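Local atomic coordinates of lysine-sensitive aspartokinase 3 (Escherichia coli, PDB entry 2J0W), a protein that catalyses the ATP-dependent phosphorylation of L-aspartate to 4-phospho-L-aspartate, the first step of lysine biosynthesis, under allosteric feedback inhibition by lysine. Residues A15-D18 / A19-S23. Residues are numbered along the deposited sequence; the frame is centred on the assembly and turned at random.
Sequences ADFD and AMNRS
Asp16 caps the N-terminus of helix 17-27, the first helix of the amino acid kinase fold, by taking the backbone N-H of Ala19. Its OD1 accepts from Ala19 N at 2.9 Å, nearly in line with the carboxylate C-O bond. CG sits between the backbone N and the carbonyl carbon (chi1 54°), which turns the carboxylate back toward the first turn although the bond from CA to CB points away from it. Aspartate suits an N-cap because its short side chain reaches a first-turn amide and its negative charge probably interacts favourably with the positive end of the helix dipole. An alanine here would probably leave Ala19 N without its capping acceptor and the helix end without its negative charge. Arg22 NH2 lies 4.2 Å from Asp16 OD1 without directing an N-H at it. Regular helical bonding begins at once: Met20 N donates to Asp16 O at 2.7 Å, followed by Asn21 N to Phe17 O and Arg22 N to Asp18 O. The small methyl of Ala19 probably suits this place, since Asp16 OD1 lies 3.2 Å from Ala19 CB and the Arg22 guanidinium has Ala19 CA over one face, toward its rim. One turn apart, Asn21 brings ND2 over a face of the Phe17 ring, toward the rim, 3.1 Å from Phe17 CE1, with amide and ring planes 86° apart; Asn21 OD1 is hydrogen-bonded to Arg133, which helps fix the amide. Flexible, apolar Met20 packs against Leu125, Phe126 and Ile129 of helix 108-131. The whole is a classic aspartate N-cap, here opening the helix of the beta-alpha-beta unit that links strands 5-9 and 33-38, just after the ATP-binding glycines.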
loop_
_atom_site.group_PDB
_atom_site.type_symbol
_atom_site.label_atom_id
_atom_site.label_comp_id
_atom_site.label_asym_id
_atom_site.label_seq_id
_atom_site.Cartn_x
_atom_site.Cartn_y
_atom_site.Cartn_z
ATOM N N ALA A 15 16.993 32.495 -21.750
ATOM C CA ALA A 15 17.691 31.758 -22.784
ATOM C C ALA A 15 18.593 32.667 -23.571
ATOM O O ALA A 15 19.678 32.273 -23.969
ATOM C CB ALA A 15 16.688 31.087 -23.716
ATOM N N ASP A 16 18.146 33.891 -23.800
ATOM C CA ASP A 16 18.944 34.839 -24.565
ATOM C C ASP A 16 18.680 36.276 -24.167
ATOM O O ASP A 16 17.801 36.561 -23.348
ATOM C CB ASP A 16 18.662 34.684 -26.055
ATOM C CG ASP A 16 17.188 34.781 -26.371
ATOM O OD1 ASP A 16 16.510 35.651 -25.774
ATOM O OD2 ASP A 16 16.713 33.989 -27.219
ATOM N N PHE A 17 19.443 37.175 -24.775
ATOM C CA PHE A 17 19.326 38.598 -24.508
ATOM C C PHE A 17 17.872 39.102 -24.468
ATOM O O PHE A 17 17.430 39.654 -23.457
ATOM C CB PHE A 17 20.129 39.373 -25.552
ATOM C CG PHE A 17 20.243 40.841 -25.262
ATOM C CD1 PHE A 17 19.533 41.769 -26.014
ATOM C CD2 PHE A 17 21.064 41.296 -24.232
ATOM C CE1 PHE A 17 19.638 43.132 -25.747
ATOM C CE2 PHE A 17 21.178 42.655 -23.953
ATOM C CZ PHE A 17 20.463 43.576 -24.713
ATOM N N ASP A 18 17.128 38.907 -25.556
ATOM C CA ASP A 18 15.738 39.360 -25.612
ATOM C C ASP A 18 14.946 38.846 -24.423
ATOM O O ASP A 18 14.416 39.625 -23.625
ATOM C CB ASP A 18 15.071 38.891 -26.906
ATOM C CG ASP A 18 15.721 39.487 -28.142
ATOM O OD1 ASP A 18 15.982 40.714 -28.148
ATOM O OD2 ASP A 18 15.963 38.729 -29.107
ATOM N N ALA A 19 14.875 37.521 -24.322
ATOM C CA ALA A 19 14.165 36.844 -23.245
ATOM C C ALA A 19 14.589 37.418 -21.901
ATOM O O ALA A 19 13.758 37.739 -21.035
ATOM C CB ALA A 19 14.477 35.352 -23.296
ATOM N N MET A 20 15.898 37.543 -21.736
ATOM C CA MET A 20 16.438 38.066 -20.501
ATOM C C MET A 20 15.820 39.430 -20.268
ATOM O O MET A 20 15.460 39.769 -19.147
ATOM C CB MET A 20 17.957 38.156 -20.597
ATOM C CG MET A 20 18.647 38.029 -19.262
ATOM S SD MET A 20 20.155 37.044 -19.369
ATOM C CE MET A 20 21.358 38.290 -19.435
ATOM N N ASN A 21 15.686 40.203 -21.342
ATOM C CA ASN A 21 15.085 41.527 -21.267
ATOM C C ASN A 21 13.594 41.425 -20.893
ATOM O O ASN A 21 13.123 42.108 -19.972
ATOM C CB ASN A 21 15.249 42.260 -22.607
ATOM C CG ASN A 21 16.500 43.139 -22.652
ATOM O OD1 ASN A 21 16.771 43.916 -21.725
ATOM N ND2 ASN A 21 17.254 43.036 -23.739
ATOM N N ARG A 22 12.846 40.587 -21.609
ATOM C CA ARG A 22 11.434 40.412 -21.283
ATOM C C ARG A 22 11.340 40.227 -19.772
ATOM O O ARG A 22 10.524 40.866 -19.107
ATOM C CB ARG A 22 10.854 39.169 -21.963
ATOM C CG ARG A 22 10.321 39.377 -23.366
ATOM C CD ARG A 22 9.890 38.050 -23.992
ATOM N NE ARG A 22 10.856 37.581 -24.983
ATOM C CZ ARG A 22 11.495 36.413 -24.928
ATOM N NH1 ARG A 22 11.276 35.576 -23.921
ATOM N NH2 ARG A 22 12.351 36.079 -25.888
ATOM N N SER A 23 12.197 39.357 -19.243
ATOM C CA SER A 23 12.213 39.065 -17.817
ATOM C C SER A 23 12.642 40.254 -16.971
ATOM O O SER A 23 12.138 40.450 -15.868
ATOM C CB SER A 23 13.126 37.865 -17.532
ATOM O OG SER A 23 12.596 36.679 -18.103
#